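Local coordinates for protein galactose-binding lectin (PDB 6VAW) that binds galactose-containing sugars as a calcium- and manganese-dependent legume lectin built as a homotetramer, at residues P16-Q21 / G44-A49; I32-L37 / H218-W223. One frame throughout, in Å; residues are numbered along the deposited sequence.

In the fold
Both contacts belong to the legume-lectin jelly roll, one in each wall of its beta sandwich. Contact 1 pairs strand 18-22, outermost within this chain, with strand 43-53 in the seven-stranded sheet that also carries the metal-site strand 117-123. Contact 2 joins the short strand 32-33 to strand 217-229 of the opposing sheet. Along the chain the segments alternate: 16-21, 32-37, 44-49, then 218-223 close to the C-terminus. The centres lie 12 Å apart and the two contacts meet in the core, Val46 CG1 resting 3.7 Å from Ile32 CD1 and Tyr48 CB 3.9 Å from Trp223 CH2, so early strands and a late one pack together between the two sheets.

Contact 1: P16-Q21 / G44-A49; sequences PAINFQ and GRVLYA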
loop_
_atom_site.group_PDB
_atom_site.type_symbol
_atom_site.label_atom_id
_atom_site.label_comp_id
_atom_site.label_asym_id
_atom_site.label_seq_id
_atom_site.Cartn_x
_atom_site.Cartn_y
_atom_site.Cartn_z
ATOM N N PRO A 16 -19.529 3.427 -3.374
ATOM C CA PRO A 16 -19.491 4.855 -3.744
ATOM C C PRO A 16 -18.255 5.262 -4.566
ATOM O O PRO A 16 -18.308 6.323 -5.177
ATOM C CB PRO A 16 -19.511 5.594 -2.394
ATOM C CG PRO A 16 -19.125 4.591 -1.390
ATOM C CD PRO A 16 -19.512 3.245 -1.906
ATOM N N ALA A 17 -17.199 4.418 -4.638
ATOM C CA ALA A 17 -15.951 4.728 -5.393
ATOM C C ALA A 17 -16.080 4.580 -6.909
ATOM O O ALA A 17 -15.155 5.015 -7.618
ATOM C CB ALA A 17 -14.796 3.853 -4.904
ATOM N N ILE A 18 -17.177 3.938 -7.394
ATOM C CA ILE A 18 -17.435 3.683 -8.805
ATOM C C ILE A 18 -18.754 4.332 -9.307
ATOM O O ILE A 18 -19.843 4.026 -8.801
ATOM C CB ILE A 18 -17.409 2.156 -9.134
ATOM C CG1 ILE A 18 -16.056 1.490 -8.767
ATOM C CG2 ILE A 18 -17.725 1.917 -10.638
ATOM C CD1 ILE A 18 -14.778 2.015 -9.554
ATOM N N ASN A 19 -18.646 5.195 -10.344
ATOM C CA ASN A 19 -19.776 5.806 -11.044
ATOM C C ASN A 19 -20.129 4.918 -12.214
ATOM O O ASN A 19 -19.254 4.632 -13.031
ATOM C CB ASN A 19 -19.477 7.226 -11.563
ATOM C CG ASN A 19 -19.295 8.340 -10.557
ATOM O OD1 ASN A 19 -18.568 9.304 -10.822
ATOM N ND2 ASN A 19 -19.957 8.276 -9.408
ATOM N N PHE A 20 -21.370 4.450 -12.282
ATOM C CA PHE A 20 -21.857 3.593 -13.360
ATOM C C PHE A 20 -22.656 4.433 -14.365
ATOM O O PHE A 20 -23.513 5.224 -13.969
ATOM C CB PHE A 20 -22.711 2.434 -12.793
ATOM C CG PHE A 20 -21.957 1.518 -11.857
ATOM C CD1 PHE A 20 -21.181 0.472 -12.352
ATOM C CD2 PHE A 20 -22.012 1.703 -10.477
ATOM C CE1 PHE A 20 -20.478 -0.375 -11.483
ATOM C CE2 PHE A 20 -21.293 0.863 -9.606
ATOM C CZ PHE A 20 -20.557 -0.188 -10.115
ATOM N N GLN A 21 -22.365 4.273 -15.647
ATOM C CA GLN A 21 -23.020 5.012 -16.714
ATOM C C GLN A 21 -23.564 4.065 -17.770
ATOM O O GLN A 21 -22.856 3.173 -18.224
ATOM C CB GLN A 21 -22.067 6.033 -17.384
ATOM C CG GLN A 21 -21.469 7.078 -16.436
ATOM C CD GLN A 21 -20.755 8.195 -17.170
ATOM O OE1 GLN A 21 -20.131 8.005 -18.228
ATOM N NE2 GLN A 21 -20.767 9.371 -16.574
ATOM N N GLY A 44 -21.942 1.090 -22.098
ATOM C CA GLY A 44 -21.750 1.046 -20.653
ATOM C C GLY A 44 -20.368 1.552 -20.293
ATOM O O GLY A 44 -19.404 1.255 -20.998
ATOM N N ARG A 45 -20.275 2.381 -19.249
ATOM C CA ARG A 45 -19.013 2.942 -18.791
ATOM C C ARG A 45 -18.957 2.936 -17.266
ATOM O O ARG A 45 -19.989 3.091 -16.609
ATOM C CB ARG A 45 -18.782 4.370 -19.316
ATOM C CG ARG A 45 -19.404 4.695 -20.675
ATOM C CD ARG A 45 -18.764 5.893 -21.357
ATOM N NE ARG A 45 -18.799 7.112 -20.553
ATOM C CZ ARG A 45 -18.397 8.298 -20.998
ATOM N NH1 ARG A 45 -17.966 8.433 -22.249
ATOM N NH2 ARG A 45 -18.421 9.355 -20.203
ATOM N N VAL A 46 -17.754 2.729 -16.705
ATOM C CA VAL A 46 -17.487 2.802 -15.275
ATOM C C VAL A 46 -16.388 3.829 -15.078
ATOM O O VAL A 46 -15.419 3.829 -15.836
ATOM C CB VAL A 46 -17.178 1.455 -14.569
ATOM C CG1 VAL A 46 -18.364 0.521 -14.640
ATOM C CG2 VAL A 46 -15.913 0.783 -15.112
ATOM N N LEU A 47 -16.534 4.706 -14.081
ATOM C CA LEU A 47 -15.534 5.723 -13.760
ATOM C C LEU A 47 -15.164 5.662 -12.295
ATOM O O LEU A 47 -16.033 5.368 -11.457
ATOM C CB LEU A 47 -16.058 7.141 -14.064
ATOM C CG LEU A 47 -16.523 7.445 -15.485
ATOM C CD1 LEU A 47 -17.549 8.550 -15.479
ATOM C CD2 LEU A 47 -15.362 7.808 -16.386
ATOM N N TYR A 48 -13.887 5.972 -11.979
ATOM C CA TYR A 48 -13.499 6.123 -10.589
ATOM C C TYR A 48 -14.205 7.415 -10.172
ATOM O O TYR A 48 -14.134 8.396 -10.908
ATOM C CB TYR A 48 -11.977 6.127 -10.412
ATOM C CG TYR A 48 -11.580 6.222 -8.963
ATOM C CD1 TYR A 48 -11.835 5.173 -8.080
ATOM C CD2 TYR A 48 -10.955 7.364 -8.465
ATOM C CE1 TYR A 48 -11.455 5.246 -6.746
ATOM C CE2 TYR A 48 -10.600 7.458 -7.117
ATOM C CZ TYR A 48 -10.851 6.396 -6.266
ATOM O OH TYR A 48 -10.460 6.467 -4.949
ATOM N N ALA A 49 -14.980 7.319 -9.112
ATOM C CA ALA A 49 -15.914 8.396 -8.728
ATOM C C ALA A 49 -15.219 9.704 -8.389
ATOM O O ALA A 49 -15.868 10.725 -8.475
ATOM C CB ALA A 49 -16.776 7.937 -7.588
#
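Strand 18-21, the outermost of the seven-stranded sheet within this chain, runs antiparallel to strand 44-48, the two axes 4.6 Å apart. Asn19 with Leu47 and Gln21 with Arg45 are the hydrogen-bonded pairs; Ile18 with Tyr48 and Phe20 with Val46 are the non-hydrogen-bonded ones. Just beyond the strand, Ala49 N still reaches Ala17 O (2.8 Å), but from above the carbonyl plane, as the chain turns away. The tight part lies where Gln21 and Arg45 cross on the Leu47 side of the sheet. The Gln21 chain extends past CG and brings OE1 to the edge of the guanidinium, its amide only 13° from that plane. Arg45 NE donates a bent hydrogen bond to Gln21 OE1 at 2.8 Å, nearly along the C=O axis, and Arg45 NH2 a second, also bent, to the same oxygen, on a lone pair, at 2.9 Å. Leu47 CD1 presses against the other end of this amide, 3.5 Å from Gln21 NE2. On the sandwich-core side, Val46 CG1 lies 3.6 Å from Phe20 CD1, and Ile18 CG2 sits over one face of the Phe20 ring, offset toward its rim. The looser end holds the partly exposed Asn19 and Ala49: Asn19 OD1 touches Ala49 CA at 3.5 Å while taking a hydrogen bond from Lys203 NZ. Here Met50 of the second subunit packs on Ala17, Tyr48 and Ala49. Arg45 also hydrogen-bonds Thr94 OG1 and Gly107 O, so neutral oxygens probably spread its charge; that charge probably polarises the Gln21 amide and strengthens its NE2 as donor to Thr94 O.

Contact 2: I32-L37 / H218-W223; sequences IQLTNL and HLIRSW
In the legume-lectin beta sandwich, strand 217-229 of the flat sheet pairs near its start with strand 32-33, itself hydrogen-bonded to strand 25-26, and this contact is that antiparallel junction. Further along, Trp223 pairs with Phe8 of strand 2-8, beyond a classic beta bulge at which Arg221 and Ser222 both face Ser70. Ile32 and Ile220 make the hydrogen-bonded pair: Ile32 N to Ile220 O is almost straight (173°), and Ile220 N returns to Ile32 O at 2.8 Å. Gln33 and Leu219 follow as the non-hydrogen-bonded pair; the two side chains cross obliquely, Leu219 CD2 3.8 Å from Gln33 CB. The strand then ends, yet Leu34 N still finds His218 O, nearly along its C=O axis. On the core side Leu34 CD1 lies 3.9 Å from Ile220 CG1, and Val46 and Phe206 of the facing sheet pack against this cluster. Beyond it a side-chain bond and a water continue the pairing. Thr35 keeps OG1 between its backbone N and carbonyl carbon (chi1 58°), which brings Thr35 OG1 into the plane of the imidazole, at its edge, hydrogen-bonded to His218 ND1 at 3.0 Å. The far nitrogen, NE2, is hydrogen-bonded to Gly84 N, next to the pocket residue Asp83, consistent with a second-shell link to the sugar site; the His218 side chain is about 9 Å from the bound ligand. Beside the Thr35-His218 bond, one water accepts from His218 N at 2.9 Å, donates to Thr35 O and bonds Thr35 OG1 at 2.7 Å.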
loop_
_atom_site.group_PDB
_atom_site.type_symbol
_atom_site.label_atom_id
_atom_site.label_comp_id
_atom_site.label_asym_id
_atom_site.label_seq_id
_atom_site.Cartn_x
_atom_site.Cartn_y
_atom_site.Cartn_z
ATOM N N ILE A 32 -17.436 -6.574 -13.554
ATOM C CA ILE A 32 -18.252 -5.534 -14.158
ATOM C C ILE A 32 -18.517 -5.966 -15.590
ATOM O O ILE A 32 -17.564 -6.262 -16.317
ATOM C CB ILE A 32 -17.569 -4.135 -14.082
ATOM C CG1 ILE A 32 -17.716 -3.531 -12.666
ATOM C CG2 ILE A 32 -18.134 -3.185 -15.134
ATOM C CD1 ILE A 32 -17.045 -2.160 -12.497
ATOM N N GLN A 33 -19.796 -5.999 -15.988
ATOM C CA GLN A 33 -20.211 -6.277 -17.371
ATOM C C GLN A 33 -20.647 -4.940 -17.963
ATOM O O GLN A 33 -21.579 -4.327 -17.445
ATOM C CB GLN A 33 -21.329 -7.338 -17.421
ATOM C CG GLN A 33 -21.663 -7.710 -18.853
ATOM C CD GLN A 33 -22.727 -8.761 -18.976
ATOM O OE1 GLN A 33 -23.707 -8.576 -19.709
ATOM N NE2 GLN A 33 -22.525 -9.907 -18.325
ATOM N N LEU A 34 -19.952 -4.458 -19.006
ATOM C CA LEU A 34 -20.226 -3.117 -19.504
ATOM C C LEU A 34 -21.400 -2.998 -20.441
ATOM O O LEU A 34 -22.083 -1.984 -20.367
ATOM C CB LEU A 34 -19.006 -2.527 -20.175
ATOM C CG LEU A 34 -17.847 -2.129 -19.215
ATOM C CD1 LEU A 34 -16.536 -2.025 -19.946
ATOM C CD2 LEU A 34 -18.154 -0.834 -18.459
ATOM N N THR A 35 -21.616 -3.958 -21.337
ATOM C CA THR A 35 -22.746 -3.833 -22.270
ATOM C C THR A 35 -23.887 -4.823 -21.978
ATOM O O THR A 35 -23.696 -5.852 -21.325
ATOM C CB THR A 35 -22.282 -3.973 -23.720
ATOM O OG1 THR A 35 -21.625 -5.227 -23.907
ATOM C CG2 THR A 35 -21.371 -2.833 -24.153
ATOM N N ASN A 36 -25.096 -4.473 -22.468
ATOM C CA ASN A 36 -26.300 -5.299 -22.326
ATOM C C ASN A 36 -26.473 -6.041 -23.648
ATOM O O ASN A 36 -26.647 -5.411 -24.695
ATOM C CB ASN A 36 -27.499 -4.429 -21.969
ATOM C CG ASN A 36 -28.804 -5.181 -21.806
ATOM O OD1 ASN A 36 -29.128 -6.126 -22.547
ATOM N ND2 ASN A 36 -29.607 -4.723 -20.865
ATOM N N LEU A 37 -26.385 -7.377 -23.605
ATOM C CA LEU A 37 -26.439 -8.262 -24.780
ATOM C C LEU A 37 -27.784 -8.236 -25.543
ATOM O O LEU A 37 -27.810 -8.683 -26.693
ATOM C CB LEU A 37 -26.157 -9.714 -24.337
ATOM C CG LEU A 37 -24.690 -10.185 -24.036
ATOM C CD1 LEU A 37 -23.599 -9.152 -24.424
ATOM C CD2 LEU A 37 -24.542 -10.686 -22.636
ATOM N N HIS A 218 -18.347 -7.962 -22.404
ATOM C CA HIS A 218 -17.191 -7.081 -22.080
ATOM C C HIS A 218 -17.095 -7.005 -20.569
ATOM O O HIS A 218 -17.982 -6.410 -19.936
ATOM C CB HIS A 218 -17.330 -5.662 -22.675
ATOM C CG HIS A 218 -17.504 -5.557 -24.156
ATOM N ND1 HIS A 218 -18.757 -5.328 -24.717
ATOM C CD2 HIS A 218 -16.570 -5.489 -25.140
ATOM C CE1 HIS A 218 -18.551 -5.197 -26.018
ATOM N NE2 HIS A 218 -17.253 -5.275 -26.322
ATOM N N LEU A 219 -16.090 -7.663 -19.978
ATOM C CA LEU A 219 -15.927 -7.714 -18.522
ATOM C C LEU A 219 -14.676 -7.010 -17.999
ATOM O O LEU A 219 -13.614 -7.201 -18.563
ATOM C CB LEU A 219 -15.856 -9.169 -18.024
ATOM C CG LEU A 219 -17.066 -10.060 -18.316
ATOM C CD1 LEU A 219 -16.726 -11.515 -18.063
ATOM C CD2 LEU A 219 -18.264 -9.637 -17.492
ATOM N N ILE A 220 -14.799 -6.251 -16.910
ATOM C CA ILE A 220 -13.678 -5.645 -16.195
ATOM C C ILE A 220 -13.572 -6.459 -14.910
ATOM O O ILE A 220 -14.552 -6.532 -14.160
ATOM C CB ILE A 220 -13.787 -4.113 -15.961
ATOM C CG1 ILE A 220 -14.077 -3.326 -17.275
ATOM C CG2 ILE A 220 -12.553 -3.578 -15.217
ATOM C CD1 ILE A 220 -12.957 -3.360 -18.409
ATOM N N ARG A 221 -12.435 -7.131 -14.714
ATOM C CA ARG A 221 -12.213 -8.038 -13.591
ATOM C C ARG A 221 -11.511 -7.402 -12.387
ATOM O O ARG A 221 -11.826 -7.749 -11.244
ATOM C CB ARG A 221 -11.425 -9.260 -14.060
ATOM C CG ARG A 221 -12.192 -10.110 -15.078
ATOM C CD ARG A 221 -11.380 -11.279 -15.607
ATOM N NE ARG A 221 -10.828 -12.123 -14.536
ATOM C CZ ARG A 221 -11.432 -13.191 -14.023
ATOM N NH1 ARG A 221 -12.622 -13.574 -14.473
ATOM N NH2 ARG A 221 -10.849 -13.886 -13.054
ATOM N N SER A 222 -10.523 -6.539 -12.629
ATOM C CA SER A 222 -9.760 -5.890 -11.564
ATOM C C SER A 222 -9.124 -4.611 -12.073
ATOM O O SER A 222 -8.975 -4.439 -13.280
ATOM C CB SER A 222 -8.695 -6.828 -10.996
ATOM O OG SER A 222 -7.715 -7.170 -11.955
ATOM N N TRP A 223 -8.772 -3.709 -11.154
ATOM C CA TRP A 223 -8.155 -2.435 -11.499
ATOM C C TRP A 223 -7.389 -1.861 -10.303
ATOM O O TRP A 223 -7.972 -1.678 -9.240
ATOM C CB TRP A 223 -9.242 -1.461 -11.954
ATOM C CG TRP A 223 -8.762 -0.136 -12.472
ATOM C CD1 TRP A 223 -7.534 0.162 -12.999
ATOM C CD2 TRP A 223 -9.540 1.060 -12.569
ATOM N NE1 TRP A 223 -7.500 1.473 -13.401
ATOM C CE2 TRP A 223 -8.730 2.040 -13.183
ATOM C CE3 TRP A 223 -10.868 1.385 -12.253
ATOM C CZ2 TRP A 223 -9.207 3.325 -13.481
ATOM C CZ3 TRP A 223 -11.315 2.674 -12.489
ATOM C CH2 TRP A 223 -10.483 3.635 -13.075
HETATM O O HOH W 1 -21.158 -7.132 -22.084
#